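Local atomic coordinates of Lin2722 protein (Listeria innocua, PDB entry 3DS8), a protein that is of unknown function but belongs to the alpha/beta-hydrolase clan and carries a candidate catalytic triad, consistent with a hydrolytic role. Residues A107-A112 and R125-I130; D171-A176 and A207-E212; A178-E183 and V191-S196; D213-E218 and H226-S231. All blocks are in the same frame, centred on the assembly; numbering follows the deposited sequence.

Contact 1 (A107-A112 and R125-I130); sequences ALTYYA and RKLVAI. With SO4 (sulfate ion), chain F.
Leu127 drives its side chain from the strand into the helix surface formed by Leu108, Thr109 and Ala112. Its CG stands anti to the backbone N (chi1 -168°), and one methyl, CD1, does most of the touching. Leu127 CD1 lies 3.8 Å from Leu108 O and 4.1 Å from Ala112 CB, one helical turn further on. The Thr109 side chain crosses that of Leu127 at about a right angle, bringing Thr109 OG1 within 3.9 Å of Leu127 CD1; the hydroxyl is hydrogen-bonded back to Gly105 O, so it offers Leu127 van der Waals contact. Leu108 meets the strand with its root, Leu108 CB lying 4.0 Å from Leu127 CG, while its CD1 reaches on to the carbonyl O of Val128. Helix 103-114 and strand 123-130 are the second and third elements of a beta-alpha-beta unit; in these segments their N-to-C directions make 150°, and their axes are 9.2 Å apart. The helix follows the candidate nucleophile elbow, which the Leu108 side chain also touches. Val128 turns its side chain away, toward helix 229-240 on the other face of the sheet. Near the start of the strand, Lys126 NZ donates to O3 of a sulfate ion, probably from the crystallisation liquor, at 3.2 Å and forms a salt bridge with Glu173; Lys126 CE lies above one face of the Arg125 guanidinium, toward its rim.

Contact 2 (D171-A176 and A207-E212); sequences DLEVLA and AKAYIE
Val174 and Ala209 begin a regular run of parallel backbone bonds: Val174 N donates to Ala209 O at 2.9 Å, followed by Ile211 N to Val174 O and Ala176 N to Ile211 O. Just before it the pairing is looser, since Leu172 O receives two weak bonds, from Lys208 N and Ala209 N.

Charge and water join the strands at their N-terminal end. Glu173 and Lys208 lie side by side and point the same way, with a salt bridge of 3.2 Å between Glu173 OE2 and Lys208 NZ, while Glu173 OE1 pairs with Lys126. Lys208 NZ also donates to Thr244 O. One water accepts from Lys208 NZ at 2.6 Å and donates to Asp171 OD1. At the other end, Tyr210 OH donates to the anti lone pair of Glu212 OE2 at 2.6 Å, which fixes the far end of the ring.

Apolar contacts are split between the faces. Val174 CG1 meets the Tyr210 ring at its edge, in plane, 3.8 Å from Tyr210 CD1. Across the sheet, on the side covered by helix 229-240, Leu175 CD1 packs on Ile211 CG2 at 3.8 Å. Strands 173-180 and 209-216 form a beta-alpha-beta unit within the mostly parallel sheet expected of the alpha/beta-hydrolase fold.

Contact 3 (A178-E183 and V191-S196); sequences AGELSE and VPTISS
Thr193 meets Gly179 where strand 173-180 runs out and the chain, after a loop, returns as a short helical turn. In the alpha/beta-hydrolase fold, the loop after this strand commonly supplies the acid of the catalytic triad; here it holds Asp188, the candidate for that role, whose OD1 accepts from Val191 N. Thr193 illustrates how one small side chain can fasten such a loop to its strand. Its CB already lies 3.6 Å from the carbonyl O of Gly179. From CB the chain forks. The methyl, Thr193 CG2, lies beside the same oxygen and packs on Ala178 CB at 4.0 Å. The hydroxyl branch stands anti to the carbonyl carbon of Thr193 (chi1 -53°), and at its tip Thr193 OG1 donates to Gly179 O at 2.8 Å. That donor comes in at an angle of 133° to the C=O bond and is tilted 23° from the carbonyl plane. Thr193 OG1 also rests 3.5 Å from Glu180 CB, where the two side chains cross at about a right angle. Carbonyl and hydroxyl thus satisfy each other within a buried contact. One turn later, Ser196 serves the same strand end less directly. Ser196 OG bends back to donate to Thr193 O at 2.8 Å and lies 3.4 Å from Ala178 CB. A single water completes the join, accepting from Gly179 N at 2.9 Å and donating to Ser196 OG at 3.0 Å.

Contact 4 (D213-E218 and H226-S231); sequences DIQVGE and HETPKS
Gln215 reaches from the strand to Thr228 and Ser231 at the start of a helix, and its amide is the tightly held part of the contact. Three bonds grip the group. Thr228 OG1 donates to Gln215 OE1 at 2.7 Å. On the other end Gln215 NE2 donates to Ser231 OG at 2.8 Å, nearly straight at 168°, and to Asp213 OD2 at 3.2 Å. Both acceptors lie near the amide plane and hold its rotation; the Asp213 carboxylate is what marks this end as nitrogen. The hydroxyls are committed in turn. Thr228 OG1 sits between its own backbone N and carbonyl carbon (chi1 65°), a crowded position that lets it also accept from Ser231 N at 3.0 Å. Ser231 OG is hydrogen-bonded to Leu225 O. A buried polar cluster thus links strand, loop and helix.

The Lys230 flank is looser and faces solvent. There the contact is made by the stem of an exposed side chain: Lys230 CG rests on Gln215 CG at 3.6 Å, the two chains crossing at a slant. Lys230 CE then passes 3.3 Å from Asp213 OD1, yet Lys230 NZ leads away and stays 4.3 Å from that oxygen, beyond a salt bridge, so any attraction between the charges is probably weak.

Thr228 is the N-cap of helix 229-240, and the whole is a strand-loop-helix passage of the alpha/beta-hydrolase fold, with the histidine of the candidate triad in the intervening loop.

Followed from the N terminus, the chain first closes contact 1, where helix 103-114 packs against the strand that follows it. Strand 173-180 next lies beside that strand, through backbone bonds of Glu173 to Arg125 and Leu127, and opens contact 2. Before contact 2 closes on strand 209-216, contact 3 has already folded the intervening loop back on the far end of 173-180, and so is nested inside it. Contact 4 comes last, in series, closing the short loop between strand 209-216 and helix 229-240; its segment 213-218 also pairs with 178-183. No contacts cross. Contact 4 returns to the beginning as well, since Ile130 packs against His226 and Ser231.

Contact 1 (A107-A112 and R125-I130)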
loop_
_atom_site.group_PDB
_atom_site.type_symbol
_atom_site.label_atom_id
_atom_site.label_comp_id
_atom_site.label_asym_id
_atom_site.label_seq_id
_atom_site.Cartn_x
_atom_site.Cartn_y
_atom_site.Cartn_z
ATOM N N ALA A 107 -2.444 -5.923 -2.721
ATOM C CA ALA A 107 -1.331 -6.617 -3.379
ATOM C C ALA A 107 -0.035 -6.488 -2.576
ATOM O O ALA A 107 0.684 -7.488 -2.350
ATOM C CB ALA A 107 -1.155 -6.081 -4.828
ATOM N N LEU A 108 0.242 -5.295 -2.060
ATOM C CA LEU A 108 1.402 -5.126 -1.206
ATOM C C LEU A 108 1.326 -5.951 0.078
ATOM O O LEU A 108 2.354 -6.328 0.616
ATOM C CB LEU A 108 1.617 -3.649 -0.885
ATOM C CG LEU A 108 2.079 -2.723 -2.019
ATOM C CD1 LEU A 108 1.999 -1.246 -1.603
ATOM C CD2 LEU A 108 3.500 -3.111 -2.483
ATOM N N THR A 109 0.122 -6.102 0.634
ATOM C CA THR A 109 -0.068 -6.837 1.878
ATOM C C THR A 109 0.164 -8.352 1.656
ATOM O O THR A 109 0.893 -9.010 2.419
ATOM C CB THR A 109 -1.457 -6.555 2.446
ATOM O OG1 THR A 109 -1.584 -5.144 2.668
ATOM C CG2 THR A 109 -1.717 -7.338 3.770
ATOM N N TYR A 110 -0.361 -8.890 0.577
ATOM C CA TYR A 110 0.031 -10.243 0.175
ATOM C C TYR A 110 1.544 -10.349 -0.029
ATOM O O TYR A 110 2.168 -11.308 0.390
ATOM C CB TYR A 110 -0.668 -10.652 -1.132
ATOM C CG TYR A 110 -2.046 -11.162 -0.930
ATOM C CD1 TYR A 110 -2.254 -12.424 -0.403
ATOM C CD2 TYR A 110 -3.156 -10.395 -1.275
ATOM C CE1 TYR A 110 -3.544 -12.905 -0.218
ATOM C CE2 TYR A 110 -4.447 -10.876 -1.101
ATOM C CZ TYR A 110 -4.632 -12.113 -0.566
ATOM O OH TYR A 110 -5.906 -12.659 -0.387
ATOM N N TYR A 111 2.152 -9.361 -0.693
ATOM C CA TYR A 111 3.630 -9.392 -0.908
ATOM C C TYR A 111 4.388 -9.397 0.431
ATOM O O TYR A 111 5.342 -10.131 0.634
ATOM C CB TYR A 111 4.005 -8.173 -1.748
ATOM C CG TYR A 111 5.456 -8.090 -2.192
ATOM C CD1 TYR A 111 5.853 -8.539 -3.446
ATOM C CD2 TYR A 111 6.418 -7.516 -1.351
ATOM C CE1 TYR A 111 7.204 -8.415 -3.841
ATOM C CE2 TYR A 111 7.762 -7.389 -1.719
ATOM C CZ TYR A 111 8.143 -7.834 -2.957
ATOM O OH TYR A 111 9.455 -7.657 -3.295
ATOM N N ALA A 112 3.924 -8.586 1.371
ATOM C CA ALA A 112 4.519 -8.502 2.680
ATOM C C ALA A 112 4.433 -9.816 3.429
ATOM O O ALA A 112 5.388 -10.196 4.157
ATOM C CB ALA A 112 3.825 -7.399 3.483
ATOM N N ARG A 125 9.585 -2.562 3.284
ATOM C CA ARG A 125 9.882 -1.881 4.514
ATOM C C ARG A 125 8.658 -1.057 4.965
ATOM O O ARG A 125 7.996 -1.408 5.935
ATOM C CB ARG A 125 11.125 -1.016 4.355
ATOM C CG ARG A 125 11.513 -0.279 5.644
ATOM C CD ARG A 125 12.639 0.706 5.458
ATOM N NE ARG A 125 12.291 1.838 4.612
ATOM C CZ ARG A 125 12.983 2.972 4.587
ATOM N NH1 ARG A 125 14.065 3.123 5.356
ATOM N NH2 ARG A 125 12.593 3.956 3.820
ATOM N N LYS A 126 8.359 0.025 4.265
ATOM C CA LYS A 126 7.157 0.830 4.567
ATOM C C LYS A 126 6.069 0.455 3.581
ATOM O O LYS A 126 6.341 0.325 2.386
ATOM C CB LYS A 126 7.444 2.296 4.444
ATOM C CG LYS A 126 8.460 2.800 5.485
ATOM C CD LYS A 126 8.874 4.196 5.175
ATOM C CE LYS A 126 9.883 4.726 6.118
ATOM N NZ LYS A 126 9.367 5.163 7.428
ATOM N N LEU A 127 4.854 0.295 4.066
ATOM C CA LEU A 127 3.689 -0.090 3.277
ATOM C C LEU A 127 2.582 0.907 3.591
ATOM O O LEU A 127 2.117 0.975 4.724
ATOM C CB LEU A 127 3.200 -1.491 3.644
ATOM C CG LEU A 127 2.165 -2.210 2.777
ATOM C CD1 LEU A 127 2.029 -3.685 3.295
ATOM C CD2 LEU A 127 0.821 -1.459 2.728
ATOM N N VAL A 128 2.201 1.705 2.603
ATOM C CA VAL A 128 1.061 2.615 2.704
ATOM C C VAL A 128 -0.106 2.096 1.869
ATOM O O VAL A 128 0.012 1.819 0.650
ATOM C CB VAL A 128 1.426 4.060 2.253
ATOM C CG1 VAL A 128 0.204 5.010 2.400
ATOM C CG2 VAL A 128 2.622 4.622 3.030
ATOM N N ALA A 129 -1.231 1.851 2.556
ATOM C CA ALA A 129 -2.449 1.337 1.910
ATOM C C ALA A 129 -3.539 2.409 1.986
ATOM O O ALA A 129 -3.875 2.839 3.079
ATOM C CB ALA A 129 -2.911 0.030 2.612
ATOM N N ILE A 130 -4.042 2.856 0.831
ATOM C CA ILE A 130 -4.956 4.001 0.771
ATOM C C ILE A 130 -6.314 3.467 0.296
ATOM O O ILE A 130 -6.473 3.112 -0.882
ATOM C CB ILE A 130 -4.415 5.117 -0.158
ATOM C CG1 ILE A 130 -3.002 5.535 0.273
ATOM C CG2 ILE A 130 -5.374 6.294 -0.183
ATOM C CD1 ILE A 130 -2.384 6.572 -0.628
HETATM S S SO4 F . 12.490 3.489 9.470
HETATM O O1 SO4 F . 13.926 3.320 9.757
HETATM O O2 SO4 F . 11.823 3.584 10.805
HETATM O O3 SO4 F . 12.249 4.689 8.636
HETATM O O4 SO4 F . 12.002 2.379 8.610
#

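Contact 2 (D171-A176 and A207-E212)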
loop_
_atom_site.group_PDB
_atom_site.type_symbol
_atom_site.label_atom_id
_atom_site.label_comp_id
_atom_site.label_asym_id
_atom_site.label_seq_id
_atom_site.Cartn_x
_atom_site.Cartn_y
_atom_site.Cartn_z
ATOM N N ASP A 171 10.476 -5.716 10.690
ATOM C CA ASP A 171 10.765 -4.292 10.458
ATOM C C ASP A 171 9.715 -3.558 9.621
ATOM O O ASP A 171 9.868 -2.358 9.345
ATOM C CB ASP A 171 12.144 -4.134 9.823
ATOM C CG ASP A 171 13.237 -4.675 10.710
ATOM O OD1 ASP A 171 13.206 -4.387 11.921
ATOM O OD2 ASP A 171 14.092 -5.419 10.206
ATOM N N LEU A 172 8.662 -4.262 9.225
ATOM C CA LEU A 172 7.598 -3.668 8.390
ATOM C C LEU A 172 6.952 -2.483 9.126
ATOM O O LEU A 172 6.719 -2.536 10.325
ATOM C CB LEU A 172 6.532 -4.671 8.018
ATOM C CG LEU A 172 5.519 -4.254 6.921
ATOM C CD1 LEU A 172 6.178 -4.206 5.572
ATOM C CD2 LEU A 172 4.256 -5.133 6.892
ATOM N N GLU A 173 6.642 -1.432 8.385
ATOM C CA GLU A 173 5.952 -0.259 8.952
ATOM C C GLU A 173 4.752 0.012 8.046
ATOM O O GLU A 173 4.898 0.135 6.842
ATOM C CB GLU A 173 6.885 0.964 8.988
ATOM C CG GLU A 173 8.113 0.759 9.845
ATOM C CD GLU A 173 9.063 1.939 9.869
ATOM O OE1 GLU A 173 8.855 2.842 9.048
ATOM O OE2 GLU A 173 9.971 2.000 10.768
ATOM N N VAL A 174 3.576 0.063 8.640
ATOM C CA VAL A 174 2.325 0.082 7.889
ATOM C C VAL A 174 1.533 1.315 8.227
ATOM O O VAL A 174 1.341 1.630 9.413
ATOM C CB VAL A 174 1.485 -1.198 8.151
ATOM C CG1 VAL A 174 0.145 -1.082 7.467
ATOM C CG2 VAL A 174 2.219 -2.439 7.696
ATOM N N LEU A 175 1.070 2.019 7.196
ATOM C CA LEU A 175 0.164 3.146 7.349
ATOM C C LEU A 175 -1.095 2.820 6.573
ATOM O O LEU A 175 -1.049 2.544 5.346
ATOM C CB LEU A 175 0.777 4.449 6.781
ATOM C CG LEU A 175 -0.170 5.638 6.634
ATOM C CD1 LEU A 175 -0.713 6.056 7.992
ATOM C CD2 LEU A 175 0.606 6.819 5.896
ATOM N N ALA A 176 -2.235 2.791 7.278
ATOM C CA ALA A 176 -3.525 2.555 6.665
ATOM C C ALA A 176 -4.315 3.858 6.659
ATOM O O ALA A 176 -4.666 4.431 7.712
ATOM C CB ALA A 176 -4.332 1.465 7.425
ATOM N N ALA A 207 4.050 -6.230 12.659
ATOM C CA ALA A 207 4.830 -5.138 12.088
ATOM C C ALA A 207 5.477 -4.331 13.194
ATOM O O ALA A 207 4.963 -4.301 14.336
ATOM C CB ALA A 207 3.907 -4.261 11.292
ATOM N N LYS A 208 6.575 -3.651 12.870
ATOM C CA LYS A 208 7.205 -2.731 13.799
ATOM C C LYS A 208 6.288 -1.528 14.086
ATOM O O LYS A 208 6.154 -1.106 15.233
ATOM C CB LYS A 208 8.549 -2.250 13.273
ATOM C CG LYS A 208 9.242 -1.335 14.227
ATOM C CD LYS A 208 10.624 -1.073 13.820
ATOM C CE LYS A 208 10.697 -0.180 12.612
ATOM N NZ LYS A 208 12.126 0.156 12.273
ATOM N N ALA A 209 5.645 -1.007 13.055
ATOM C CA ALA A 209 4.799 0.156 13.199
ATOM C C ALA A 209 3.497 -0.076 12.470
ATOM O O ALA A 209 3.452 -0.683 11.399
ATOM C CB ALA A 209 5.484 1.402 12.650
ATOM N N TYR A 210 2.421 0.401 13.067
ATOM C CA TYR A 210 1.126 0.388 12.431
ATOM C C TYR A 210 0.422 1.662 12.821
ATOM O O TYR A 210 0.210 1.892 13.992
ATOM C CB TYR A 210 0.272 -0.801 12.887
ATOM C CG TYR A 210 -1.123 -0.724 12.341
ATOM C CD1 TYR A 210 -1.366 -0.864 10.975
ATOM C CD2 TYR A 210 -2.227 -0.450 13.185
ATOM C CE1 TYR A 210 -2.667 -0.720 10.454
ATOM C CE2 TYR A 210 -3.530 -0.373 12.671
ATOM C CZ TYR A 210 -3.729 -0.498 11.284
ATOM O OH TYR A 210 -5.018 -0.411 10.778
ATOM N N ILE A 211 0.099 2.486 11.833
ATOM C CA ILE A 211 -0.537 3.788 12.029
ATOM C C ILE A 211 -1.784 3.894 11.166
ATOM O O ILE A 211 -1.756 3.499 9.999
ATOM C CB ILE A 211 0.453 4.920 11.652
ATOM C CG1 ILE A 211 1.754 4.799 12.478
ATOM C CG2 ILE A 211 -0.226 6.291 11.792
ATOM C CD1 ILE A 211 2.724 6.006 12.328
ATOM N N GLU A 212 -2.889 4.386 11.745
ATOM C CA GLU A 212 -4.114 4.626 11.000
ATOM C C GLU A 212 -4.320 6.124 10.807
ATOM O O GLU A 212 -3.974 6.938 11.716
ATOM C CB GLU A 212 -5.305 4.063 11.802
ATOM C CG GLU A 212 -5.238 2.550 11.955
ATOM C CD GLU A 212 -6.399 1.946 12.704
ATOM O OE1 GLU A 212 -7.098 2.658 13.436
ATOM O OE2 GLU A 212 -6.618 0.710 12.530
HETATM O O HOH W 1 11.785 -0.404 9.400
HETATM O O HOH W 2 13.674 -1.946 12.410
#

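Contact 3 (A178-E183 and V191-S196)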
loop_
_atom_site.group_PDB
_atom_site.type_symbol
_atom_site.label_atom_id
_atom_site.label_comp_id
_atom_site.label_asym_id
_atom_site.label_seq_id
_atom_site.Cartn_x
_atom_site.Cartn_y
_atom_site.Cartn_z
ATOM N N ALA A 178 -7.754 5.686 5.469
ATOM C CA ALA A 178 -9.136 5.348 5.205
ATOM C C ALA A 178 -9.973 6.596 5.040
ATOM O O ALA A 178 -9.722 7.611 5.697
ATOM C CB ALA A 178 -9.725 4.508 6.327
ATOM N N GLY A 179 -10.956 6.527 4.152
ATOM C CA GLY A 179 -11.959 7.602 4.027
ATOM C C GLY A 179 -13.306 7.252 4.648
ATOM O O GLY A 179 -13.731 6.082 4.706
ATOM N N GLU A 180 -13.993 8.284 5.115
ATOM C CA GLU A 180 -15.312 8.178 5.643
ATOM C C GLU A 180 -16.064 9.426 5.083
ATOM O O GLU A 180 -15.642 10.590 5.307
ATOM C CB GLU A 180 -15.228 8.165 7.173
ATOM C CG GLU A 180 -16.492 8.090 7.819
ATOM C CD GLU A 180 -16.394 7.943 9.332
ATOM O OE1 GLU A 180 -15.720 8.763 10.006
ATOM O OE2 GLU A 180 -17.072 7.039 9.830
ATOM N N LEU A 181 -17.145 9.209 4.344
ATOM C CA LEU A 181 -17.797 10.337 3.685
ATOM C C LEU A 181 -18.359 11.293 4.724
ATOM O O LEU A 181 -18.365 12.504 4.513
ATOM C CB LEU A 181 -18.876 9.906 2.693
ATOM C CG LEU A 181 -18.293 9.118 1.498
ATOM C CD1 LEU A 181 -19.401 8.670 0.627
ATOM C CD2 LEU A 181 -17.260 9.952 0.709
ATOM N N SER A 182 -18.834 10.748 5.834
ATOM C CA SER A 182 -19.256 11.588 6.938
ATOM C C SER A 182 -19.250 10.733 8.193
ATOM O O SER A 182 -19.219 9.497 8.107
ATOM C CB SER A 182 -20.685 12.133 6.725
ATOM O OG SER A 182 -21.626 11.159 7.098
ATOM N N GLU A 183 -19.316 11.385 9.357
ATOM C CA GLU A 183 -19.322 10.625 10.632
ATOM C C GLU A 183 -20.450 9.633 10.728
ATOM O O GLU A 183 -20.315 8.626 11.376
ATOM C CB GLU A 183 -19.398 11.532 11.857
ATOM C CG GLU A 183 -18.107 12.221 12.184
ATOM C CD GLU A 183 -17.842 13.365 11.251
ATOM O OE1 GLU A 183 -18.780 13.688 10.489
ATOM O OE2 GLU A 183 -16.738 13.951 11.293
ATOM N N VAL A 191 -15.753 1.371 -0.267
ATOM C CA VAL A 191 -15.213 0.539 0.811
ATOM C C VAL A 191 -15.694 1.040 2.192
ATOM O O VAL A 191 -15.454 2.198 2.550
ATOM C CB VAL A 191 -13.653 0.551 0.772
ATOM C CG1 VAL A 191 -13.012 -0.329 1.943
ATOM C CG2 VAL A 191 -13.102 0.121 -0.626
ATOM N N PRO A 192 -16.257 0.138 3.014
ATOM C CA PRO A 192 -16.541 0.510 4.404
ATOM C C PRO A 192 -15.249 0.936 5.090
ATOM O O PRO A 192 -14.195 0.310 4.948
ATOM C CB PRO A 192 -17.141 -0.775 5.010
ATOM C CG PRO A 192 -17.628 -1.546 3.829
ATOM C CD PRO A 192 -16.675 -1.235 2.727
ATOM N N THR A 193 -15.340 2.005 5.855
ATOM C CA THR A 193 -14.184 2.562 6.517
ATOM C C THR A 193 -13.469 1.527 7.351
ATOM O O THR A 193 -12.239 1.414 7.315
ATOM C CB THR A 193 -14.611 3.777 7.385
ATOM O OG1 THR A 193 -15.344 4.693 6.577
ATOM C CG2 THR A 193 -13.418 4.448 7.955
ATOM N N ILE A 194 -14.252 0.685 8.031
ATOM C CA ILE A 194 -13.666 -0.351 8.847
ATOM C C ILE A 194 -12.852 -1.394 8.043
ATOM O O ILE A 194 -11.844 -1.892 8.512
ATOM C CB ILE A 194 -14.741 -1.013 9.709
ATOM C CG1 ILE A 194 -15.064 -0.035 10.874
ATOM C CG2 ILE A 194 -14.313 -2.420 10.223
ATOM C CD1 ILE A 194 -16.330 -0.246 11.484
ATOM N N SER A 195 -13.321 -1.725 6.853
ATOM C CA SER A 195 -12.610 -2.654 5.945
ATOM C C SER A 195 -11.252 -2.096 5.624
ATOM O O SER A 195 -10.255 -2.816 5.631
ATOM C CB SER A 195 -13.384 -2.880 4.665
ATOM O OG SER A 195 -12.684 -3.785 3.818
ATOM N N SER A 196 -11.195 -0.797 5.368
ATOM C CA SER A 196 -9.903 -0.132 5.077
ATOM C C SER A 196 -8.947 0.058 6.267
ATOM O O SER A 196 -7.779 0.438 6.073
ATOM C CB SER A 196 -10.126 1.186 4.296
ATOM O OG SER A 196 -11.196 1.918 4.755
HETATM O O HOH W 3 -11.167 4.066 2.685
#

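Contact 4 (D213-E218 and H226-S231)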
loop_
_atom_site.group_PDB
_atom_site.type_symbol
_atom_site.label_atom_id
_atom_site.label_comp_id
_atom_site.label_asym_id
_atom_site.label_seq_id
_atom_site.Cartn_x
_atom_site.Cartn_y
_atom_site.Cartn_z
ATOM N N ASP A 213 -4.961 6.520 9.709
ATOM C CA ASP A 213 -5.337 7.936 9.488
ATOM C C ASP A 213 -6.674 7.910 8.771
ATOM O O ASP A 213 -6.792 7.289 7.716
ATOM C CB ASP A 213 -4.307 8.624 8.560
ATOM C CG ASP A 213 -4.877 9.903 7.764
ATOM O OD1 ASP A 213 -4.833 10.934 8.416
ATOM O OD2 ASP A 213 -5.346 9.881 6.509
ATOM N N ILE A 214 -7.698 8.471 9.388
ATOM C CA ILE A 214 -9.029 8.556 8.762
ATOM C C ILE A 214 -9.264 9.969 8.263
ATOM O O ILE A 214 -9.052 10.938 9.010
ATOM C CB ILE A 214 -10.143 8.215 9.750
ATOM C CG1 ILE A 214 -9.963 6.800 10.305
ATOM C CG2 ILE A 214 -11.545 8.376 9.067
ATOM C CD1 ILE A 214 -10.961 6.466 11.393
ATOM N N GLN A 215 -9.655 10.116 7.009
ATOM C CA GLN A 215 -10.066 11.376 6.483
ATOM C C GLN A 215 -11.593 11.381 6.353
ATOM O O GLN A 215 -12.185 10.437 5.848
ATOM C CB GLN A 215 -9.451 11.672 5.106
ATOM C CG GLN A 215 -7.962 11.874 5.115
ATOM C CD GLN A 215 -7.389 11.730 3.724
ATOM O OE1 GLN A 215 -7.884 12.364 2.757
ATOM N NE2 GLN A 215 -6.341 10.914 3.604
ATOM N N VAL A 216 -12.207 12.469 6.778
ATOM C CA VAL A 216 -13.675 12.544 6.786
ATOM C C VAL A 216 -14.171 13.636 5.853
ATOM O O VAL A 216 -13.626 14.767 5.803
ATOM C CB VAL A 216 -14.245 12.762 8.198
ATOM C CG1 VAL A 216 -15.784 12.650 8.189
ATOM C CG2 VAL A 216 -13.651 11.760 9.193
ATOM N N GLY A 217 -15.240 13.329 5.153
ATOM C CA GLY A 217 -15.897 14.302 4.312
ATOM C C GLY A 217 -16.123 13.846 2.887
ATOM O O GLY A 217 -15.595 12.841 2.427
ATOM N N GLU A 218 -16.927 14.622 2.168
ATOM C CA GLU A 218 -17.236 14.320 0.799
ATOM C C GLU A 218 -16.004 14.219 -0.063
ATOM O O GLU A 218 -16.011 13.472 -1.037
ATOM C CB GLU A 218 -18.237 15.323 0.219
ATOM C CG GLU A 218 -17.757 16.741 0.072
ATOM C CD GLU A 218 -18.828 17.652 -0.520
ATOM O OE1 GLU A 218 -19.947 17.175 -0.841
ATOM O OE2 GLU A 218 -18.544 18.864 -0.649
ATOM N N HIS A 226 -6.264 8.640 -2.992
ATOM C CA HIS A 226 -4.794 8.736 -3.217
ATOM C C HIS A 226 -4.319 10.103 -3.774
ATOM O O HIS A 226 -3.102 10.299 -3.919
ATOM C CB HIS A 226 -4.354 7.638 -4.149
ATOM C CG HIS A 226 -4.930 7.758 -5.520
ATOM N ND1 HIS A 226 -6.287 7.775 -5.759
ATOM C CD2 HIS A 226 -4.331 7.853 -6.728
ATOM C CE1 HIS A 226 -6.497 7.910 -7.056
ATOM N NE2 HIS A 226 -5.327 7.977 -7.669
ATOM N N GLU A 227 -5.256 11.017 -4.006
ATOM C CA GLU A 227 -4.960 12.364 -4.504
ATOM C C GLU A 227 -5.279 13.487 -3.526
ATOM O O GLU A 227 -5.051 14.653 -3.831
ATOM C CB GLU A 227 -5.718 12.648 -5.781
ATOM C CG GLU A 227 -5.242 11.713 -6.917
ATOM C CD GLU A 227 -5.855 12.008 -8.267
ATOM O OE1 GLU A 227 -7.050 12.360 -8.300
ATOM O OE2 GLU A 227 -5.135 11.875 -9.315
ATOM N N THR A 228 -5.812 13.153 -2.367
ATOM C CA THR A 228 -6.207 14.201 -1.447
ATOM C C THR A 228 -4.933 14.823 -0.883
ATOM O O THR A 228 -3.897 14.130 -0.683
ATOM C CB THR A 228 -7.109 13.748 -0.306
ATOM O OG1 THR A 228 -6.403 12.859 0.541
ATOM C CG2 THR A 228 -8.407 13.093 -0.812
ATOM N N PRO A 229 -4.981 16.120 -0.621
ATOM C CA PRO A 229 -3.842 16.696 0.048
ATOM C C PRO A 229 -3.447 15.950 1.312
ATOM O O PRO A 229 -2.254 15.759 1.563
ATOM C CB PRO A 229 -4.338 18.102 0.400
ATOM C CG PRO A 229 -5.247 18.467 -0.728
ATOM C CD PRO A 229 -5.958 17.145 -1.017
ATOM N N LYS A 230 -4.419 15.579 2.139
ATOM C CA LYS A 230 -4.060 14.891 3.374
ATOM C C LYS A 230 -3.376 13.536 3.120
ATOM O O LYS A 230 -2.476 13.148 3.885
ATOM C CB LYS A 230 -5.284 14.658 4.245
ATOM C CG LYS A 230 -4.987 13.906 5.527
ATOM C CD LYS A 230 -3.929 14.654 6.444
ATOM C CE LYS A 230 -3.877 14.048 7.875
ATOM N NZ LYS A 230 -2.869 14.782 8.761
ATOM N N SER A 231 -3.887 12.764 2.157
ATOM C CA SER A 231 -3.264 11.500 1.785
ATOM C C SER A 231 -1.815 11.689 1.389
ATOM O O SER A 231 -0.921 10.978 1.848
ATOM C CB SER A 231 -4.009 10.755 0.651
ATOM O OG SER A 231 -5.172 10.166 1.184
#